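Local coordinates for protein extracellular ligand-binding receptor (Verminephrobacter eiseniae, PDB 4M88) that probably binds an amino acid outside the cytoplasmic membrane as the solute-binding component of an ABC transporter, at residues L264-E269 with E290-A295; A159-A164 with G201-G206; A51-S56 with S81-R86. All blocks are in the same frame, centred on the assembly; numbering follows the deposited sequence.

Contact 1: L264-E269 with E290-A295; sequences LPVQRE and EGYLSA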
ATOM      1  N   LEU A 264     -12.402 -12.300  -9.833  1.00 18.01           N
ATOM      2  CA  LEU A 264     -12.652 -11.133 -10.687  1.00 19.17           C
ATOM      3  C   LEU A 264     -11.825 -11.154 -11.970  1.00 19.03           C
ATOM      4  O   LEU A 264     -10.742 -11.732 -12.002  1.00 18.96           O
ATOM      5  CB  LEU A 264     -12.324  -9.845  -9.932  1.00 21.33           C
ATOM      6  CG  LEU A 264     -13.029  -9.608  -8.603  1.00 25.30           C
ATOM      7  CD1 LEU A 264     -12.560  -8.290  -7.999  1.00 25.06           C
ATOM      8  CD2 LEU A 264     -14.522  -9.611  -8.811  1.00 27.95           C
ATOM      9  N   PRO A 265     -12.333 -10.512 -13.034  1.00 18.58           N
ATOM     10  CA  PRO A 265     -11.551 -10.372 -14.266  1.00 20.70           C
ATOM     11  C   PRO A 265     -10.185  -9.738 -14.011  1.00 18.13           C
ATOM     12  O   PRO A 265      -9.199 -10.166 -14.611  1.00 20.10           O
ATOM     13  CB  PRO A 265     -12.413  -9.434 -15.118  1.00 22.96           C
ATOM     14  CG  PRO A 265     -13.805  -9.726 -14.685  1.00 22.72           C
ATOM     15  CD  PRO A 265     -13.719 -10.039 -13.203  1.00 20.27           C
ATOM     16  N   VAL A 266     -10.110  -8.752 -13.118  1.00 15.60           N
ATOM     17  CA  VAL A 266      -8.835  -8.068 -12.895  1.00 13.63           C
ATOM     18  C   VAL A 266      -7.801  -9.005 -12.233  1.00 13.20           C
ATOM     19  O   VAL A 266      -6.596  -8.902 -12.489  1.00 14.29           O
ATOM     20  CB  VAL A 266      -9.020  -6.750 -12.109  1.00 18.23           C
ATOM     21  CG1 VAL A 266      -9.555  -7.017 -10.707  1.00 18.81           C
ATOM     22  CG2 VAL A 266      -7.715  -5.958 -12.071  1.00 18.92           C
ATOM     23  N   GLN A 267      -8.271  -9.926 -11.396  1.00 15.41           N
ATOM     24  CA  GLN A 267      -7.372 -10.913 -10.801  1.00 17.15           C
ATOM     25  C   GLN A 267      -6.763 -11.804 -11.877  1.00 14.31           C
ATOM     26  O   GLN A 267      -5.564 -12.095 -11.854  1.00 17.11           O
ATOM     27  CB  GLN A 267      -8.103 -11.746  -9.747  1.00 16.71           C
ATOM     28  CG  GLN A 267      -8.354 -10.976  -8.452  1.00 15.86           C
ATOM     29  CD  GLN A 267      -9.411 -11.628  -7.590  1.00 19.61           C
ATOM     30  OE1 GLN A 267     -10.479 -11.995  -8.078  1.00 27.21           O
ATOM     31  NE2 GLN A 267      -9.117 -11.781  -6.301  1.00 17.52           N
ATOM     32  N   ARG A 268      -7.586 -12.230 -12.829  1.00 16.60           N
ATOM     33  CA  ARG A 268      -7.109 -13.116 -13.882  1.00 17.17           C
ATOM     34  C   ARG A 268      -6.175 -12.392 -14.854  1.00 14.94           C
ATOM     35  O   ARG A 268      -5.183 -12.968 -15.314  1.00 15.24           O
ATOM     36  CB  ARG A 268      -8.285 -13.736 -14.633  1.00 20.73           C
ATOM     37  CG  ARG A 268      -9.152 -14.622 -13.774  1.00 24.38           C
ATOM     38  CD  ARG A 268     -10.410 -15.049 -14.528  1.00 29.96           C
ATOM     39  NE  ARG A 268     -11.564 -14.980 -13.639  1.00 40.74           N
ATOM     40  CZ  ARG A 268     -12.661 -14.271 -13.877  1.00 39.37           C
ATOM     41  NH1 ARG A 268     -12.786 -13.581 -15.000  1.00 38.02           N
ATOM     42  NH2 ARG A 268     -13.644 -14.270 -12.991  1.00 44.48           N
ATOM     43  N   GLU A 269      -6.493 -11.138 -15.162  1.00 15.25           N
ATOM     44  CA  GLU A 269      -5.647 -10.318 -16.033  1.00 14.91           C
ATOM     45  C   GLU A 269      -4.287 -10.008 -15.394  1.00 13.62           C
ATOM     46  O   GLU A 269      -3.254 -10.021 -16.069  1.00 14.19           O
ATOM     47  CB  GLU A 269      -6.382  -9.027 -16.418  1.00 16.57           C
ATOM     48  CG  GLU A 269      -7.596  -9.301 -17.311  1.00 25.30           C
ATOM     49  CD  GLU A 269      -8.524  -8.110 -17.476  1.00 32.43           C
ATOM     50  OE1 GLU A 269      -8.532  -7.213 -16.604  1.00 29.07           O
ATOM     51  OE2 GLU A 269      -9.260  -8.089 -18.487  1.00 36.63           O
ATOM     52  N   GLU A 290      -0.612  -4.200  -6.451  1.00 10.21           N
ATOM     53  CA  GLU A 290      -0.681  -2.748  -6.301  1.00  9.75           C
ATOM     54  C   GLU A 290       0.076  -2.051  -7.420  1.00 10.43           C
ATOM     55  O   GLU A 290      -0.386  -1.036  -7.951  1.00 11.07           O
ATOM     56  CB  GLU A 290      -0.104  -2.318  -4.948  1.00 15.34           C
ATOM     57  CG  GLU A 290      -0.253  -0.831  -4.669  1.00 17.86           C
ATOM     58  CD  GLU A 290      -0.351  -0.513  -3.182  1.00 23.95           C
ATOM     59  OE1 GLU A 290      -0.027  -1.393  -2.341  1.00 22.82           O
ATOM     60  OE2 GLU A 290      -0.768   0.619  -2.848  1.00 21.08           O
ATOM     61  N   GLY A 291       1.238  -2.587  -7.777  1.00 10.36           N
ATOM     62  CA  GLY A 291       2.034  -1.979  -8.838  1.00  8.41           C
ATOM     63  C   GLY A 291       1.318  -2.128 -10.170  1.00 12.50           C
ATOM     64  O   GLY A 291       1.264  -1.205 -10.975  1.00 12.49           O
ATOM     65  N   TYR A 292       0.742  -3.299 -10.391  1.00  8.74           N
ATOM     66  CA  TYR A 292      -0.012  -3.551 -11.611  1.00 10.50           C
ATOM     67  C   TYR A 292      -1.201  -2.590 -11.738  1.00 11.30           C
ATOM     68  O   TYR A 292      -1.412  -1.985 -12.790  1.00 10.83           O
ATOM     69  CB  TYR A 292      -0.458  -5.010 -11.633  1.00  9.80           C
ATOM     70  CG  TYR A 292      -1.377  -5.371 -12.784  1.00  9.74           C
ATOM     71  CD1 TYR A 292      -0.860  -5.821 -13.986  1.00 11.21           C
ATOM     72  CD2 TYR A 292      -2.763  -5.248 -12.661  1.00 10.32           C
ATOM     73  CE1 TYR A 292      -1.696  -6.161 -15.043  1.00 11.72           C
ATOM     74  CE2 TYR A 292      -3.611  -5.579 -13.712  1.00 12.93           C
ATOM     75  CZ  TYR A 292      -3.070  -6.023 -14.901  1.00 13.61           C
ATOM     76  OH  TYR A 292      -3.900  -6.349 -15.944  1.00 14.81           O
ATOM     77  N   LEU A 293      -1.970  -2.436 -10.666  1.00  8.64           N
ATOM     78  CA  LEU A 293      -3.160  -1.575 -10.714  1.00  8.97           C
ATOM     79  C   LEU A 293      -2.800  -0.093 -10.802  1.00 11.06           C
ATOM     80  O   LEU A 293      -3.535   0.701 -11.407  1.00 13.64           O
ATOM     81  CB  LEU A 293      -4.071  -1.828  -9.507  1.00  9.66           C
ATOM     82  CG  LEU A 293      -4.814  -3.167  -9.554  1.00 14.39           C
ATOM     83  CD1 LEU A 293      -5.559  -3.461  -8.257  1.00 17.72           C
ATOM     84  CD2 LEU A 293      -5.776  -3.212 -10.735  1.00 18.55           C
ATOM     85  N   SER A 294      -1.676   0.281 -10.202  1.00 10.99           N
ATOM     86  CA  SER A 294      -1.263   1.676 -10.240  1.00 11.09           C
ATOM     87  C   SER A 294      -0.897   2.034 -11.672  1.00 14.12           C
ATOM     88  O   SER A 294      -1.309   3.077 -12.187  1.00 14.57           O
ATOM     89  CB  SER A 294      -0.105   1.939  -9.281  1.00 15.40           C
ATOM     90  OG  SER A 294      -0.512   1.735  -7.941  1.00 18.60           O
ATOM     91  N   ALA A 295      -0.136   1.160 -12.315  1.00 11.29           N
ATOM     92  CA  ALA A 295       0.247   1.360 -13.709  1.00 12.13           C
ATOM     93  C   ALA A 295      -0.972   1.258 -14.620  1.00 11.31           C
ATOM     94  O   ALA A 295      -1.127   2.048 -15.551  1.00 11.04           O
ATOM     95  CB  ALA A 295       1.326   0.356 -14.121  1.00 11.75           C
TER
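V266 and L293 meet methyl to methyl, V266 CG2 lying 3.6 Å from L293 CD2, with the two side chains crossing at about a right angle. The V266 methyl reaches this place because CG2 stands opposite the backbone N, while CG1 takes the position between N and the carbonyl carbon (chi1 64°). The same CG2 lies near the plane of the Y292 ring, at its edge, 4.4 Å from CE2. Y292 has its CG anti to the backbone N (chi1 174°), which extends the ring toward the first turn of helix 265-277; its OH ends 3.7 Å from E269 CB. This is helix-on-helix packing within a periplasmic binding protein fold: the short axes of 265-269 and 290-295 run at 106° and approach no closer than 11.5 Å, so no backbone meets backbone; V266, Y292 and L293 make the reach, the phenol end also lying against the backbone of E269. The phenol oxygen is hydrogen-bonded to Q34 OE1 of helix 18-37, and Q34 NE2 in turn bonds E269 O. A leucine in place of Y292 would probably leave Q34 OE1 without its phenol partner and open a gap beside E269 CB. The carboxylate of E269 turns to R296, one turn further along the Y292 helix, in a salt bridge.

Contact 2: A159-A164 with G201-G206; sequences AVVQEA and GVLVIG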
ATOM      1  N   ALA A 159      -2.671   8.088  16.094  1.00 14.33           N
ATOM      2  CA  ALA A 159      -3.693   9.109  16.318  1.00 17.71           C
ATOM      3  C   ALA A 159      -5.004   8.705  15.656  1.00 18.19           C
ATOM      4  O   ALA A 159      -6.081   8.963  16.193  1.00 21.47           O
ATOM      5  CB  ALA A 159      -3.232  10.473  15.793  1.00 21.48           C
ATOM      6  N   VAL A 160      -4.913   8.082  14.483  1.00 14.74           N
ATOM      7  CA  VAL A 160      -6.109   7.621  13.787  1.00 15.57           C
ATOM      8  C   VAL A 160      -6.812   6.523  14.583  1.00 14.22           C
ATOM      9  O   VAL A 160      -8.041   6.531  14.704  1.00 16.74           O
ATOM     10  CB  VAL A 160      -5.780   7.152  12.347  1.00 17.19           C
ATOM     11  CG1 VAL A 160      -6.948   6.406  11.740  1.00 17.98           C
ATOM     12  CG2 VAL A 160      -5.422   8.357  11.484  1.00 17.80           C
ATOM     13  N   VAL A 161      -6.038   5.588  15.135  1.00 13.07           N
ATOM     14  CA  VAL A 161      -6.612   4.538  15.974  1.00 13.17           C
ATOM     15  C   VAL A 161      -7.336   5.153  17.164  1.00 18.12           C
ATOM     16  O   VAL A 161      -8.453   4.761  17.483  1.00 13.97           O
ATOM     17  CB  VAL A 161      -5.560   3.508  16.478  1.00 16.24           C
ATOM     18  CG1 VAL A 161      -6.264   2.391  17.229  1.00 16.10           C
ATOM     19  CG2 VAL A 161      -4.790   2.909  15.315  1.00 16.06           C
ATOM     20  N   GLN A 162      -6.712   6.134  17.814  1.00 14.03           N
ATOM     21  CA  GLN A 162      -7.336   6.749  18.991  1.00 14.69           C
ATOM     22  C   GLN A 162      -8.676   7.385  18.629  1.00 20.12           C
ATOM     23  O   GLN A 162      -9.651   7.268  19.379  1.00 15.57           O
ATOM     24  CB  GLN A 162      -6.408   7.796  19.621  1.00 16.78           C
ATOM     25  CG  GLN A 162      -5.108   7.218  20.163  1.00 27.16           C
ATOM     26  CD  GLN A 162      -4.145   8.294  20.654  1.00 33.95           C
ATOM     27  OE1 GLN A 162      -4.315   9.477  20.358  1.00 41.35           O
ATOM     28  NE2 GLN A 162      -3.131   7.884  21.409  1.00 28.63           N
ATOM     29  N   GLU A 163      -8.733   8.052  17.480  1.00 15.00           N
ATOM     30  CA  GLU A 163      -9.972   8.708  17.062  1.00 22.09           C
ATOM     31  C   GLU A 163     -11.031   7.668  16.664  1.00 21.84           C
ATOM     32  O   GLU A 163     -12.221   7.836  16.949  1.00 20.64           O
ATOM     33  CB  GLU A 163      -9.709   9.667  15.901  1.00 25.99           C
ATOM     34  CG  GLU A 163     -10.962  10.347  15.356  1.00 39.48           C
ATOM     35  CD  GLU A 163     -11.558  11.380  16.311  1.00 51.13           C
ATOM     36  OE1 GLU A 163     -10.893  11.746  17.308  1.00 53.83           O
ATOM     37  OE2 GLU A 163     -12.699  11.828  16.058  1.00 56.05           O
ATOM     38  N   ALA A 164     -10.586   6.590  16.023  1.00 17.40           N
ATOM     39  CA  ALA A 164     -11.491   5.527  15.592  1.00 19.73           C
ATOM     40  C   ALA A 164     -12.132   4.841  16.787  1.00 18.46           C
ATOM     41  O   ALA A 164     -13.333   4.559  16.781  1.00 23.17           O
ATOM     42  CB  ALA A 164     -10.756   4.508  14.725  1.00 16.29           C
ATOM     43  N   GLY A 201      -6.844  -8.140  21.518  1.00 13.38           N
ATOM     44  CA  GLY A 201      -6.331  -8.112  20.160  1.00 14.93           C
ATOM     45  C   GLY A 201      -5.261  -7.048  20.076  1.00 13.19           C
ATOM     46  O   GLY A 201      -5.223  -6.140  20.921  1.00 14.66           O
ATOM     47  N   VAL A 202      -4.377  -7.160  19.085  1.00  9.71           N
ATOM     48  CA  VAL A 202      -3.279  -6.208  18.937  1.00  9.24           C
ATOM     49  C   VAL A 202      -3.131  -5.770  17.489  1.00 12.28           C
ATOM     50  O   VAL A 202      -2.994  -6.615  16.596  1.00 14.90           O
ATOM     51  CB  VAL A 202      -1.922  -6.809  19.380  1.00 12.11           C
ATOM     52  CG1 VAL A 202      -0.839  -5.724  19.365  1.00 10.10           C
ATOM     53  CG2 VAL A 202      -2.012  -7.436  20.771  1.00 15.99           C
ATOM     54  N   LEU A 203      -3.159  -4.455  17.266  1.00  9.57           N
ATOM     55  CA  LEU A 203      -2.882  -3.874  15.955  1.00  8.00           C
ATOM     56  C   LEU A 203      -1.400  -3.574  15.841  1.00 11.75           C
ATOM     57  O   LEU A 203      -0.818  -2.992  16.754  1.00 15.49           O
ATOM     58  CB  LEU A 203      -3.631  -2.554  15.779  1.00 13.43           C
ATOM     59  CG  LEU A 203      -5.084  -2.452  15.358  1.00 28.54           C
ATOM     60  CD1 LEU A 203      -6.003  -2.896  16.478  1.00 36.26           C
ATOM     61  CD2 LEU A 203      -5.371  -0.998  14.960  1.00 24.37           C
ATOM     62  N   VAL A 204      -0.786  -3.936  14.718  1.00 11.10           N
ATOM     63  CA  VAL A 204       0.613  -3.573  14.481  1.00 12.51           C
ATOM     64  C   VAL A 204       0.697  -2.593  13.319  1.00 15.66           C
ATOM     65  O   VAL A 204       0.211  -2.885  12.229  1.00 12.88           O
ATOM     66  CB  VAL A 204       1.466  -4.818  14.218  1.00 12.56           C
ATOM     67  CG1 VAL A 204       2.942  -4.450  14.165  1.00 13.97           C
ATOM     68  CG2 VAL A 204       1.222  -5.856  15.320  1.00 16.35           C
ATOM     69  N   ILE A 205       1.292  -1.424  13.560  1.00 12.32           N
ATOM     70  CA  ILE A 205       1.332  -0.342  12.569  1.00 11.78           C
ATOM     71  C   ILE A 205       2.759   0.091  12.292  1.00 15.10           C
ATOM     72  O   ILE A 205       3.493   0.439  13.213  1.00 15.54           O
ATOM     73  CB  ILE A 205       0.532   0.888  13.065  1.00 16.55           C
ATOM     74  CG1 ILE A 205      -0.957   0.539  13.173  1.00 20.39           C
ATOM     75  CG2 ILE A 205       0.729   2.087  12.147  1.00 24.25           C
ATOM     76  CD1 ILE A 205      -1.856   1.730  13.523  1.00 23.54           C
ATOM     77  N   GLY A 206       3.163   0.072  11.028  1.00 12.47           N
ATOM     78  CA  GLY A 206       4.510   0.486  10.686  1.00 15.03           C
ATOM     79  C   GLY A 206       4.880   0.032   9.294  1.00 16.49           C
ATOM     80  O   GLY A 206       4.060  -0.575   8.599  1.00 16.66           O
TER
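V161 is the residue most covered here: its CG2 touches both I205 and L203, while its CG1 reaches L203 alone. V161 CG2 comes to 3.6 Å from I205 CD1 and to 4.0 Å from L203 CD2, and V161 CG1 stands 4.2 Å from L203 CD2. Because V161 has CG1 anti to the backbone N (chi1 -175°) and CG2 beside it, both branches are carried toward strand 201-205. L203 and I205, two residues apart and therefore on one face of the strand, reach back tip to tip. The extended end of I205 (chi2 -174°) brings CD1 to the valine.

This is helix-on-sheet packing in an alpha/beta lobe of the periplasmic binding protein fold: helix 152-166 lies against one face of the mixed sheet, in which 201-205 is paired in parallel with strand 143-149. The backbones remain well separated, with the CA atoms of V161 and L203 9.2 Å apart. I129 of helix 125-138 also touches V161, and T146 of the neighbouring strand touches both V161 and L203, so the packing continues beyond the two segments. No hydrogen bond crosses between helix and strand: all three touching side chains are buried and aliphatic, so what holds this helix to the sheet at this point is hydrophobic packing.

Contact 3: A51-S56 with S81-R86; sequences ADDRFS and SAAIKR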
ATOM      1  N   ALA A  51      14.499   4.559 -10.374  1.00 15.05           N
ATOM      2  CA  ALA A  51      15.521   5.283  -9.645  1.00 17.57           C
ATOM      3  C   ALA A  51      15.394   4.869  -8.191  1.00 17.54           C
ATOM      4  O   ALA A  51      14.281   4.732  -7.684  1.00 17.86           O
ATOM      5  CB  ALA A  51      15.331   6.783  -9.803  1.00 20.33           C
ATOM      6  N   ASP A  52      16.531   4.664  -7.536  1.00 18.62           N
ATOM      7  CA  ASP A  52      16.564   4.175  -6.158  1.00 17.44           C
ATOM      8  C   ASP A  52      16.690   5.334  -5.171  1.00 18.08           C
ATOM      9  O   ASP A  52      17.669   6.082  -5.222  1.00 17.53           O
ATOM     10  CB  ASP A  52      17.750   3.210  -6.010  1.00 15.87           C
ATOM     11  CG  ASP A  52      17.900   2.643  -4.610  1.00 21.75           C
ATOM     12  OD1 ASP A  52      16.935   2.670  -3.819  1.00 17.91           O
ATOM     13  OD2 ASP A  52      19.009   2.145  -4.306  1.00 24.91           O
ATOM     14  N   ASP A  53      15.704   5.481  -4.278  1.00 17.05           N
ATOM     15  CA  ASP A  53      15.749   6.526  -3.249  1.00 17.16           C
ATOM     16  C   ASP A  53      16.362   6.020  -1.951  1.00 21.27           C
ATOM     17  O   ASP A  53      16.556   6.791  -1.000  1.00 20.49           O
ATOM     18  CB  ASP A  53      14.355   7.163  -3.015  1.00 21.55           C
ATOM     19  CG  ASP A  53      13.319   6.183  -2.419  1.00 30.82           C
ATOM     20  OD1 ASP A  53      13.669   5.374  -1.524  1.00 27.14           O
ATOM     21  OD2 ASP A  53      12.127   6.238  -2.836  1.00 32.62           O
ATOM     22  N   ARG A  54      16.673   4.722  -1.918  1.00 17.01           N
ATOM     23  CA  ARG A  54      17.405   4.116  -0.801  1.00 16.90           C
ATOM     24  C   ARG A  54      16.663   4.204   0.536  1.00 18.47           C
ATOM     25  O   ARG A  54      17.291   4.234   1.597  1.00 24.26           O
ATOM     26  CB  ARG A  54      18.808   4.731  -0.655  1.00 24.85           C
ATOM     27  CG  ARG A  54      19.618   4.755  -1.940  1.00 27.06           C
ATOM     28  CD  ARG A  54      21.028   5.287  -1.714  1.00 37.18           C
ATOM     29  NE  ARG A  54      21.044   6.644  -1.165  1.00 44.10           N
ATOM     30  CZ  ARG A  54      20.868   7.752  -1.883  1.00 49.64           C
ATOM     31  NH1 ARG A  54      20.639   7.677  -3.193  1.00 51.07           N
ATOM     32  NH2 ARG A  54      20.913   8.942  -1.288  1.00 48.33           N
ATOM     33  N   PHE A  55      15.335   4.245   0.479  1.00 16.76           N
ATOM     34  CA  PHE A  55      14.505   4.370   1.683  1.00 17.20           C
ATOM     35  C   PHE A  55      14.856   5.590   2.530  1.00 21.49           C
ATOM     36  O   PHE A  55      14.967   5.492   3.753  1.00 26.07           O
ATOM     37  CB  PHE A  55      14.585   3.106   2.546  1.00 21.18           C
ATOM     38  CG  PHE A  55      13.449   2.974   3.522  1.00 23.67           C
ATOM     39  CD1 PHE A  55      12.139   3.179   3.106  1.00 24.99           C
ATOM     40  CD2 PHE A  55      13.688   2.635   4.844  1.00 31.15           C
ATOM     41  CE1 PHE A  55      11.086   3.058   3.993  1.00 27.14           C
ATOM     42  CE2 PHE A  55      12.637   2.505   5.742  1.00 29.64           C
ATOM     43  CZ  PHE A  55      11.333   2.717   5.312  1.00 27.38           C
ATOM     44  N   SER A  56      15.026   6.740   1.880  1.00 18.54           N
ATOM     45  CA  SER A  56      15.306   7.983   2.596  1.00 23.60           C
ATOM     46  C   SER A  56      14.662   9.180   1.903  1.00 22.44           C
ATOM     47  O   SER A  56      14.467   9.180   0.685  1.00 19.30           O
ATOM     48  CB  SER A  56      16.812   8.222   2.694  1.00 28.83           C
ATOM     49  OG  SER A  56      17.372   8.371   1.407  1.00 30.99           O
ATOM     50  N   SER A  81       7.577   6.307   3.818  1.00 16.59           N
ATOM     51  CA  SER A  81       7.093   7.466   4.570  1.00 21.45           C
ATOM     52  C   SER A  81       7.974   8.708   4.412  1.00 15.28           C
ATOM     53  O   SER A  81       7.473   9.802   4.138  1.00 17.43           O
ATOM     54  CB  SER A  81       6.994   7.120   6.059  1.00 28.90           C
ATOM     55  OG  SER A  81       6.198   5.965   6.253  1.00 34.23           O
ATOM     56  N   ALA A  82       9.277   8.540   4.614  1.00 18.67           N
ATOM     57  CA  ALA A  82      10.206   9.661   4.580  1.00 15.81           C
ATOM     58  C   ALA A  82      10.227  10.290   3.200  1.00 21.49           C
ATOM     59  O   ALA A  82      10.254  11.514   3.067  1.00 19.62           O
ATOM     60  CB  ALA A  82      11.616   9.206   4.974  1.00 22.14           C
ATOM     61  N   ALA A  83      10.232   9.434   2.178  1.00 15.92           N
ATOM     62  CA  ALA A  83      10.243   9.875   0.791  1.00 16.24           C
ATOM     63  C   ALA A  83       9.018  10.717   0.455  1.00 16.80           C
ATOM     64  O   ALA A  83       9.155  11.834  -0.038  1.00 13.75           O
ATOM     65  CB  ALA A  83      10.331   8.676  -0.145  1.00 17.31           C
ATOM     66  N   ILE A  84       7.820  10.185   0.695  1.00 14.38           N
ATOM     67  CA  ILE A  84       6.597  10.939   0.384  1.00 12.54           C
ATOM     68  C   ILE A  84       6.482  12.217   1.209  1.00 17.88           C
ATOM     69  O   ILE A  84       6.063  13.269   0.699  1.00 14.82           O
ATOM     70  CB  ILE A  84       5.326  10.057   0.526  1.00 11.98           C
ATOM     71  CG1 ILE A  84       5.373   8.897  -0.469  1.00 18.18           C
ATOM     72  CG2 ILE A  84       4.050  10.885   0.321  1.00 11.77           C
ATOM     73  CD1 ILE A  84       4.369   7.797  -0.145  1.00 19.42           C
ATOM     74  N   LYS A  85       6.858  12.147   2.481  1.00 15.94           N
ATOM     75  CA  LYS A  85       6.843  13.342   3.323  1.00 13.90           C
ATOM     76  C   LYS A  85       7.768  14.425   2.757  1.00 14.55           C
ATOM     77  O   LYS A  85       7.421  15.610   2.732  1.00 16.70           O
ATOM     78  CB  LYS A  85       7.230  12.987   4.765  1.00 17.32           C
ATOM     79  CG  LYS A  85       7.246  14.171   5.727  1.00 24.09           C
ATOM     80  CD  LYS A  85       7.268  13.695   7.184  1.00 28.84           C
ATOM     81  CE  LYS A  85       7.084  14.861   8.148  1.00 34.70           C
ATOM     82  NZ  LYS A  85       8.160  15.878   7.964  1.00 34.62           N
ATOM     83  N   ARG A  86       8.941  14.016   2.289  1.00 17.26           N
ATOM     84  CA  ARG A  86       9.886  14.954   1.689  1.00 20.33           C
ATOM     85  C   ARG A  86       9.297  15.557   0.409  1.00 15.51           C
ATOM     86  O   ARG A  86       9.433  16.755   0.162  1.00 18.86           O
ATOM     87  CB  ARG A  86      11.210  14.250   1.388  1.00 17.98           C
ATOM     88  CG  ARG A  86      12.295  15.167   0.833  1.00 20.80           C
ATOM     89  CD  ARG A  86      12.691  16.236   1.845  1.00 22.79           C
ATOM     90  NE  ARG A  86      13.857  16.990   1.393  1.00 23.40           N
ATOM     91  CZ  ARG A  86      15.111  16.689   1.714  1.00 27.09           C
ATOM     92  NH1 ARG A  86      15.373  15.656   2.509  1.00 24.31           N
ATOM     93  NH2 ARG A  86      16.108  17.426   1.250  1.00 32.31           N
TER
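Two successive Asx turns shape the loop that leaves strand 45-52 and leads into helix 57-68, and this loop packs against the first turn of helix 81-89. In the first Asx turn D52 OD1 accepts from R54 N at 2.8 Å, the donor standing above the carboxylate plane. In the second, D53 OD1 takes F55 N, also at 2.8 Å, nearly along its C-O axis. D53 has CG between its backbone N and carbonyl carbon (chi1 66°), a setting that lets one carboxylate oxygen hold the loop while the other, OD2, faces the helix 4.1 Å from A83 CB. D53 O is gripped twice, by S56 N and by S56 OG, the hydroxyl coming at 3.0 Å almost straight onto the carbonyl. Thus fixed, S56 presents its backbone: its O lies 4.2 Å from A83 CB and its C 4.3 Å from A82 CB. Small alanines permit this approach, with the CA atoms of S56 and A83 5.7 Å apart. S56 OG also caps G59 N at the start of helix 57-68. From that helix F60 touches both D53 and A83, and E58 pairs with R86, while D53 bonds through its backbone to G11 of strand 4-11.

How the contacts relate
Along the chain the contacts follow in series: contact 3 closes first, then contact 2, then contact 1. The centres of contacts 1 and 2 are about 29 Å apart, those of contacts 1 and 3 about 25 Å, those of contacts 2 and 3 about 24 Å; none touches another. Contact 3 lies by the edge strand 45-52 of the five-stranded parallel sheet, contact 2 on the seven-stranded mixed sheet. Contact 1, across the chain's centre from contact 2, joins two later helices; helix 18-37, which follows strand 4-11, packs beside it. Late helices thus return to the first sheet's side, consistent with the two-lobed architecture of periplasmic binding proteins, whose chain passes between lobes repeatedly.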